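Local coordinates for hypothetical protein PH0832 (Pyrococcus horikoshii, PDB 2P9X) that is of unknown function but binds zinc ions and forms a helical protein of the Nitrosopumilus output domain family, found here with four chains, at residues E28-L31 with R32-N36; F49-A52 with V53-F57; K3-D6 with I7-T11; S61-L64 with L65-V68. One frame throughout, in Å; residues are numbered along the deposited sequence.

Contact 1: residues E28-L31 with R32-N36; sequences EAHL and RATLN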
# COMPACT_ATOMS: atom_id res chain seq x y z
N GLU A 28 -2.67 -13.69 -5.40
CA GLU A 28 -3.20 -15.03 -5.19
C GLU A 28 -2.90 -15.56 -3.80
O GLU A 28 -3.71 -16.25 -3.20
CB GLU A 28 -2.69 -15.97 -6.28
CG GLU A 28 -3.60 -15.93 -7.50
CD GLU A 28 -2.94 -16.41 -8.76
OE1 GLU A 28 -1.76 -16.83 -8.71
OE2 GLU A 28 -3.60 -16.34 -9.82
N ALA A 29 -1.73 -15.23 -3.27
CA ALA A 29 -1.40 -15.68 -1.92
C ALA A 29 -2.37 -15.04 -0.93
O ALA A 29 -2.83 -15.68 0.01
CB ALA A 29 0.03 -15.30 -1.56
N HIS A 30 -2.66 -13.77 -1.15
CA HIS A 30 -3.58 -13.02 -0.30
C HIS A 30 -5.00 -13.60 -0.37
O HIS A 30 -5.63 -13.82 0.66
CB HIS A 30 -3.60 -11.56 -0.73
CG HIS A 30 -4.59 -10.72 0.02
ND1 HIS A 30 -4.46 -10.43 1.36
CD2 HIS A 30 -5.72 -10.10 -0.39
CE1 HIS A 30 -5.46 -9.65 1.74
NE2 HIS A 30 -6.24 -9.44 0.69
N LEU A 31 -5.50 -13.84 -1.57
CA LEU A 31 -6.85 -14.38 -1.71
C LEU A 31 -6.97 -15.79 -1.16
O LEU A 31 -8.00 -16.17 -0.61
CB LEU A 31 -7.29 -14.38 -3.18
CG LEU A 31 -7.40 -12.99 -3.83
CD1 LEU A 31 -7.69 -13.18 -5.31
CD2 LEU A 31 -8.50 -12.18 -3.15
N ARG A 32 -5.91 -16.58 -1.32
CA ARG A 32 -5.90 -17.96 -0.83
C ARG A 32 -5.94 -17.98 0.69
O ARG A 32 -6.74 -18.70 1.29
CB ARG A 32 -4.63 -18.67 -1.31
CG ARG A 32 -4.63 -20.18 -1.10
CD ARG A 32 -5.09 -20.90 -2.36
NE ARG A 32 -6.49 -21.30 -2.31
CZ ARG A 32 -7.23 -21.59 -3.38
NH1 ARG A 32 -6.71 -21.51 -4.60
NH2 ARG A 32 -8.48 -21.97 -3.23
N ALA A 33 -5.08 -17.18 1.31
CA ALA A 33 -4.99 -17.13 2.76
C ALA A 33 -6.19 -16.49 3.46
O ALA A 33 -6.57 -16.92 4.56
CB ALA A 33 -3.70 -16.41 3.17
N THR A 34 -6.80 -15.49 2.85
CA THR A 34 -7.92 -14.81 3.49
C THR A 34 -9.32 -15.26 3.10
O THR A 34 -10.25 -15.11 3.89
CB THR A 34 -7.83 -13.28 3.27
OG1 THR A 34 -8.04 -12.97 1.88
CG2 THR A 34 -6.45 -12.77 3.69
N LEU A 35 -9.47 -15.83 1.90
CA LEU A 35 -10.79 -16.27 1.45
C LEU A 35 -10.80 -17.63 0.79
O LEU A 35 -11.83 -18.07 0.27
CB LEU A 35 -11.37 -15.24 0.47
CG LEU A 35 -11.60 -13.81 0.98
CD1 LEU A 35 -11.81 -12.89 -0.21
CD2 LEU A 35 -12.79 -13.77 1.92
N ASN A 36 -9.66 -18.31 0.79
CA ASN A 36 -9.53 -19.62 0.16
C ASN A 36 -10.12 -19.55 -1.24
O ASN A 36 -10.89 -20.42 -1.66
CB ASN A 36 -10.25 -20.69 0.98
CG ASN A 36 -10.02 -22.08 0.43
OD1 ASN A 36 -8.91 -22.43 0.02
ND2 ASN A 36 -11.07 -22.90 0.44

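Contact 2: residues F49-A52 with V53-F57; sequences FKEA and VSKLF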
# COMPACT_ATOMS: atom_id res chain seq x y z
N PHE A 49 -14.18 -9.43 -4.03
CA PHE A 49 -12.86 -9.35 -4.64
C PHE A 49 -12.31 -7.94 -4.44
O PHE A 49 -11.15 -7.77 -4.05
CB PHE A 49 -12.96 -9.69 -6.14
CG PHE A 49 -11.68 -9.50 -6.91
CD1 PHE A 49 -10.74 -10.53 -6.97
CD2 PHE A 49 -11.40 -8.30 -7.55
CE1 PHE A 49 -9.54 -10.36 -7.67
CE2 PHE A 49 -10.20 -8.12 -8.25
CZ PHE A 49 -9.27 -9.16 -8.31
N LYS A 50 -13.14 -6.93 -4.67
CA LYS A 50 -12.71 -5.55 -4.50
C LYS A 50 -12.31 -5.31 -3.05
O LYS A 50 -11.28 -4.69 -2.77
CB LYS A 50 -13.83 -4.59 -4.90
CG LYS A 50 -13.89 -4.36 -6.40
CD LYS A 50 -15.07 -3.48 -6.80
CE LYS A 50 -15.30 -2.35 -5.82
NZ LYS A 50 -15.79 -1.11 -6.49
N GLU A 51 -13.12 -5.82 -2.12
CA GLU A 51 -12.84 -5.67 -0.70
C GLU A 51 -11.50 -6.31 -0.36
O GLU A 51 -10.70 -5.73 0.38
CB GLU A 51 -13.95 -6.34 0.12
CG GLU A 51 -13.69 -6.35 1.63
CD GLU A 51 -14.71 -7.17 2.40
OE1 GLU A 51 -15.64 -7.74 1.78
OE2 GLU A 51 -14.58 -7.26 3.64
N ALA A 52 -11.25 -7.49 -0.91
CA ALA A 52 -10.00 -8.21 -0.66
C ALA A 52 -8.78 -7.46 -1.16
O ALA A 52 -7.76 -7.41 -0.47
CB ALA A 52 -10.05 -9.61 -1.29
N VAL A 53 -8.85 -6.90 -2.36
CA VAL A 53 -7.71 -6.16 -2.89
C VAL A 53 -7.48 -4.91 -2.04
O VAL A 53 -6.34 -4.50 -1.81
CB VAL A 53 -7.95 -5.75 -4.36
CG1 VAL A 53 -6.74 -4.98 -4.89
CG2 VAL A 53 -8.22 -6.99 -5.19
N SER A 54 -8.56 -4.29 -1.57
CA SER A 54 -8.45 -3.10 -0.74
C SER A 54 -7.74 -3.46 0.56
O SER A 54 -6.97 -2.67 1.09
CB SER A 54 -9.83 -2.51 -0.44
OG SER A 54 -9.70 -1.27 0.25
N LYS A 55 -8.00 -4.66 1.08
CA LYS A 55 -7.35 -5.08 2.32
C LYS A 55 -5.86 -5.33 2.11
O LYS A 55 -5.06 -5.21 3.03
CB LYS A 55 -8.03 -6.32 2.89
CG LYS A 55 -9.26 -5.98 3.71
CD LYS A 55 -10.10 -7.20 4.01
CE LYS A 55 -11.34 -6.81 4.80
NZ LYS A 55 -12.24 -7.96 5.03
N LEU A 56 -5.48 -5.67 0.88
CA LEU A 56 -4.08 -5.93 0.58
C LEU A 56 -3.24 -4.67 0.41
O LEU A 56 -2.20 -4.52 1.06
CB LEU A 56 -3.99 -6.77 -0.70
CG LEU A 56 -2.59 -7.09 -1.24
CD1 LEU A 56 -1.76 -7.83 -0.19
CD2 LEU A 56 -2.73 -7.94 -2.50
N PHE A 57 -3.70 -3.75 -0.42
CA PHE A 57 -2.95 -2.53 -0.72
C PHE A 57 -3.64 -1.21 -0.39
O PHE A 57 -3.04 -0.15 -0.57
CB PHE A 57 -2.60 -2.49 -2.20
CG PHE A 57 -1.70 -3.61 -2.66
CD1 PHE A 57 -0.45 -3.78 -2.09
CD2 PHE A 57 -2.09 -4.44 -3.70
CE1 PHE A 57 0.42 -4.77 -2.57
CE2 PHE A 57 -1.23 -5.43 -4.19
CZ PHE A 57 0.02 -5.59 -3.62

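Contact 3: residues K3-D6 with I7-T11; sequences KGRD and ILTKT. With ACT (acetate ion), chain E.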
# COMPACT_ATOMS: atom_id res chain seq x y z
N LYS A 3 -18.27 -18.76 -20.35
CA LYS A 3 -17.49 -17.95 -21.27
C LYS A 3 -17.12 -16.62 -20.61
O LYS A 3 -15.99 -16.16 -20.73
CB LYS A 3 -18.29 -17.70 -22.56
CG LYS A 3 -18.43 -18.93 -23.44
CD LYS A 3 -19.26 -18.67 -24.69
CE LYS A 3 -20.73 -18.51 -24.38
NZ LYS A 3 -21.55 -18.40 -25.63
N GLY A 4 -18.07 -16.02 -19.91
CA GLY A 4 -17.80 -14.74 -19.26
C GLY A 4 -16.82 -14.85 -18.11
O GLY A 4 -15.96 -13.98 -17.93
N ARG A 5 -16.95 -15.91 -17.32
CA ARG A 5 -16.07 -16.11 -16.17
C ARG A 5 -14.65 -16.34 -16.67
O ARG A 5 -13.68 -15.83 -16.10
CB ARG A 5 -16.55 -17.31 -15.36
CG ARG A 5 -15.83 -17.57 -14.03
CD ARG A 5 -16.62 -18.62 -13.25
NE ARG A 5 -16.16 -18.86 -11.88
CZ ARG A 5 -15.25 -19.77 -11.54
NH1 ARG A 5 -14.68 -20.53 -12.46
NH2 ARG A 5 -14.95 -19.96 -10.26
N ASP A 6 -14.52 -17.12 -17.74
CA ASP A 6 -13.22 -17.42 -18.33
C ASP A 6 -12.57 -16.14 -18.87
O ASP A 6 -11.42 -15.85 -18.57
CB ASP A 6 -13.39 -18.45 -19.45
CG ASP A 6 -12.09 -18.76 -20.17
OD1 ASP A 6 -11.07 -18.95 -19.48
OD2 ASP A 6 -12.11 -18.84 -21.41
N ILE A 7 -13.32 -15.38 -19.65
CA ILE A 7 -12.79 -14.15 -20.24
C ILE A 7 -12.40 -13.11 -19.19
O ILE A 7 -11.35 -12.47 -19.30
CB ILE A 7 -13.80 -13.53 -21.22
CG1 ILE A 7 -14.02 -14.48 -22.40
CG2 ILE A 7 -13.27 -12.20 -21.73
CD1 ILE A 7 -15.16 -14.07 -23.31
N LEU A 8 -13.23 -12.93 -18.17
CA LEU A 8 -12.89 -11.94 -17.15
C LEU A 8 -11.66 -12.37 -16.36
O LEU A 8 -10.74 -11.59 -16.14
CB LEU A 8 -14.05 -11.71 -16.19
CG LEU A 8 -13.74 -10.72 -15.06
CD1 LEU A 8 -13.27 -9.40 -15.65
CD2 LEU A 8 -14.98 -10.51 -14.19
N THR A 9 -11.63 -13.63 -15.94
CA THR A 9 -10.51 -14.13 -15.16
C THR A 9 -9.19 -14.06 -15.92
O THR A 9 -8.20 -13.58 -15.38
CB THR A 9 -10.77 -15.59 -14.69
OG1 THR A 9 -11.96 -15.62 -13.90
CG2 THR A 9 -9.60 -16.09 -13.83
N LYS A 10 -9.19 -14.50 -17.17
CA LYS A 10 -7.96 -14.45 -17.96
C LYS A 10 -7.50 -13.02 -18.20
O LYS A 10 -6.31 -12.72 -18.14
CB LYS A 10 -8.14 -15.16 -19.30
CG LYS A 10 -6.85 -15.30 -20.10
CD LYS A 10 -5.81 -16.08 -19.30
CE LYS A 10 -4.49 -16.20 -20.06
NZ LYS A 10 -4.17 -17.61 -20.40
N THR A 11 -8.45 -12.12 -18.47
CA THR A 11 -8.11 -10.73 -18.72
C THR A 11 -7.44 -10.14 -17.48
O THR A 11 -6.46 -9.41 -17.59
CB THR A 11 -9.34 -9.89 -19.05
OG1 THR A 11 -9.97 -10.43 -20.22
CG2 THR A 11 -8.95 -8.44 -19.33
C ACT E . -14.39 -20.77 -16.27
O ACT E . -15.27 -20.69 -15.39
OXT ACT E . -14.57 -21.29 -17.40
CH3 ACT E . -13.01 -20.20 -15.96

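Contact 4: residues S61-L64 with L65-V68; sequences SARL and LEMV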
# COMPACT_ATOMS: atom_id res chain seq x y z
N SER A 61 -5.16 1.84 -4.26
CA SER A 61 -4.59 0.83 -5.14
C SER A 61 -5.67 -0.08 -5.72
O SER A 61 -5.61 -0.45 -6.89
CB SER A 61 -3.56 -0.00 -4.36
OG SER A 61 -2.94 -0.94 -5.24
N ALA A 62 -6.67 -0.42 -4.90
CA ALA A 62 -7.76 -1.28 -5.36
C ALA A 62 -8.52 -0.58 -6.48
O ALA A 62 -8.90 -1.21 -7.48
CB ALA A 62 -8.72 -1.60 -4.21
N ARG A 63 -8.74 0.72 -6.32
CA ARG A 63 -9.45 1.49 -7.35
C ARG A 63 -8.66 1.50 -8.65
O ARG A 63 -9.24 1.33 -9.73
CB ARG A 63 -9.69 2.92 -6.87
CG ARG A 63 -11.00 3.10 -6.11
CD ARG A 63 -12.18 2.93 -7.06
NE ARG A 63 -12.23 4.03 -8.02
CZ ARG A 63 -12.65 3.91 -9.28
NH1 ARG A 63 -13.06 2.74 -9.74
NH2 ARG A 63 -12.67 4.98 -10.07
N LEU A 64 -7.35 1.70 -8.56
CA LEU A 64 -6.49 1.71 -9.74
C LEU A 64 -6.58 0.38 -10.47
O LEU A 64 -6.70 0.35 -11.70
CB LEU A 64 -5.03 2.02 -9.34
CG LEU A 64 -4.74 3.47 -8.94
CD1 LEU A 64 -3.35 3.59 -8.34
CD2 LEU A 64 -4.86 4.37 -10.18
N LEU A 65 -6.54 -0.73 -9.73
CA LEU A 65 -6.65 -2.05 -10.35
C LEU A 65 -8.01 -2.19 -11.03
O LEU A 65 -8.12 -2.72 -12.14
CB LEU A 65 -6.47 -3.16 -9.30
CG LEU A 65 -6.62 -4.58 -9.85
CD1 LEU A 65 -5.56 -4.85 -10.91
CD2 LEU A 65 -6.51 -5.58 -8.71
N GLU A 66 -9.06 -1.72 -10.36
CA GLU A 66 -10.41 -1.79 -10.92
C GLU A 66 -10.44 -1.06 -12.26
O GLU A 66 -10.93 -1.58 -13.25
CB GLU A 66 -11.41 -1.16 -9.95
CG GLU A 66 -12.87 -1.35 -10.34
CD GLU A 66 -13.84 -0.76 -9.33
OE1 GLU A 66 -13.57 0.34 -8.79
OE2 GLU A 66 -14.88 -1.39 -9.06
N MET A 67 -9.90 0.16 -12.28
CA MET A 67 -9.88 0.95 -13.51
C MET A 67 -9.12 0.23 -14.62
O MET A 67 -9.56 0.21 -15.77
CB MET A 67 -9.24 2.31 -13.23
CG MET A 67 -10.14 3.22 -12.42
SD MET A 67 -9.28 4.64 -11.72
CE MET A 67 -8.99 5.61 -13.20
N VAL A 68 -7.99 -0.37 -14.27
CA VAL A 68 -7.19 -1.09 -15.24
C VAL A 68 -7.94 -2.32 -15.77
O VAL A 68 -7.93 -2.58 -16.97
CB VAL A 68 -5.84 -1.52 -14.62
CG1 VAL A 68 -5.13 -2.50 -15.54
CG2 VAL A 68 -4.96 -0.28 -14.41

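Contact 1: residues E28-L31 with R32-N36
T34 and H30 meet one turn apart near the C-terminal end of helix 23-35. H30 O takes two hydrogen bonds from T34: the hydroxyl OG1 at 2.8 Å and the amide N at 3.0 Å. They reach the oxygen from opposite faces of its carbonyl plane, with OG1 well above it. T34 reaches back because OG1 stands between its own backbone N and carbonyl carbon (chi1 68°). R32 N to E28 O, A33 N to A29 O and L35 N to L31 O continue the helical pattern.

Van der Waals contact is lighter. T34 OG1 lies over the centre of one H30 ring face, 4.1 Å above the plane. T34 CG2 is 3.8 Å from H30 CE1. L31 CD2 and L35 CD1 are just in touch at 4.5 Å.

Both H30 ring nitrogens are held from outside: NE2 by A52 O, ND1 by Y60 OH of the third subunit. This fixes the ring's rotation. E28 and E24 form a zinc site seen for this protein, though no zinc is bound to this chain here.

A weak bond runs from R32 NH2 to N36 OD1. N36, with positive phi, has left helical geometry. The contact is the C-terminal part of an alpha helix, with a threonine hydroxyl bonded to the carbonyl four residues earlier.

Contact 2: residues F49-A52 with V53-F57
E51 and K55 are joined by a salt bridge along helix 46-57. K55 NZ gives a hydrogen bond of 2.8 Å to E51 OE2. It comes from above the carboxylate plane, 38° out of it. The two chains lie side by side and point the same way. Both are extended beyond CG, so their methylenes also run close, with K55 CE 4.0 Å from E51 CG.

F49 and V53 make the apolar half of the contact. V53 CG2 sits over one face of the F49 ring in a CH-pi contact, 4.0 Å from the ring centroid and offset toward the rim. Its nearest ring atom is F49 CE2, at 3.8 Å. The methyl gets there because CG2 is anti to the carbonyl carbon of V53, while CG1 is anti to the backbone N (chi1 -180°). CG2 is also 3.2 Å from F49 O.

Backbone bonds set this spacing. V53 N binds F49 O at 3.0 Å, S54 N binds K50 O, and K55 N binds E51 O. The bond from L56 N to A52 O is weak, at 3.2 Å. A52 O also accepts H30 NE2 from helix 23-35.

L56 and F57 pack on F57 and L56 of the second subunit. K50 NZ turns to another helix and forms a salt bridge with E66. A52 and L56 pack on helix 23-35. V53 and S54 pack on helix 59-76. F49 meets L41 and A42 of helix 41-44 and L86 of helix 86-97.

Contact 3: residues K3-D6 with I7-T11
T9 faces back along the helix to R5, and its hydroxyl OG1 bonds R5 O at 2.8 Å. T9 N bonds the same oxygen at 3.0 Å. The two donors come from opposite faces of the carbonyl plane. OG1 lies anti to the carbonyl carbon of T9 (chi1 -59°), on the side of its own backbone N, which brings the hydroxyl back over the previous turn.

The R5 side chain goes the other way. It is extended from CG to NE and runs beside an acetate ion, probably from the crystallisation liquor. R5 NH1 gives acetate O a hydrogen bond of 3.0 Å, with the ion at the edge of the guanidinium. R5 NE also forms a salt bridge with D44, so the acetate is not its only partner.

I7 lies alongside the preceding turn. Its CG1 rests 3.1 Å from K3 O, and its CD1 lies 3.4 Å from the same oxygen. L8 points its end away from this turn, toward L73, V90 and I93. T11 OG1 repeats the T9 pattern, binding I7 O at 2.6 Å.

This is the first part of helix 3-19, where two threonines each double the bond to the carbonyl four residues earlier. S2, just before it, belongs to a zinc site seen for this protein.

Contact 4: residues S61-L64 with L65-V68
R63 and E66 form a short salt bridge, with R63 NH1 2.6 Å from E66 OE1. The oxygen lies in the guanidinium plane, only 6° out of it. Relative to the carboxylate, NH1 comes from above its plane, and the two planes are 71° apart. R63 gets there by bending at chi2 and chi3, which folds its chain back toward E66.

The tight part also includes the helix backbone. L65 N to S61 O, E66 N to A62 O, M67 N to R63 O and V68 N to L64 O are all close to 3.0 Å. V68 CG2 lies 3.3 Å from L64 O.

The looser side is the M67 thioether. Its SD lies over one face of the R63 guanidinium, 3.8 Å from R63 NH2. The fourth subunit packs on S61, L64, M67 and V68. R63 NE and NH2 bind V19 O and E18 O of the fourth subunit, and S61 OG is hydrogen-bonded to S61 OG of that subunit.

E66 is buried, and its OE2 is taken by K50 NZ and L86 N. Both carboxylate oxygens thus have partners, which would favour the ionised form. R63 likewise shares its nitrogens between E66 and the fourth subunit, so one charged pair ties the helix to its own chain and across an interface.

From the N terminus, contact 3 comes first, on helix 3-19. Contact 1 follows on helix 23-35, then contact 2 on helix 46-57 and contact 4 on helix 59-76. Each joins adjacent turns of one helix, so none closes a long loop. They lie in series, and none nests in or crosses another. In space, contact 2 is the middle member. It touches contact 1 through L31 CD2 and A52 CB, 3.5 Å apart, and contact 4 through V53 and L65. Contact 3 stands apart, on the opposite side of the chain's centre from contacts 2 and 4, and touches none of the others. Contacts 1 and 2 both also meet the second subunit.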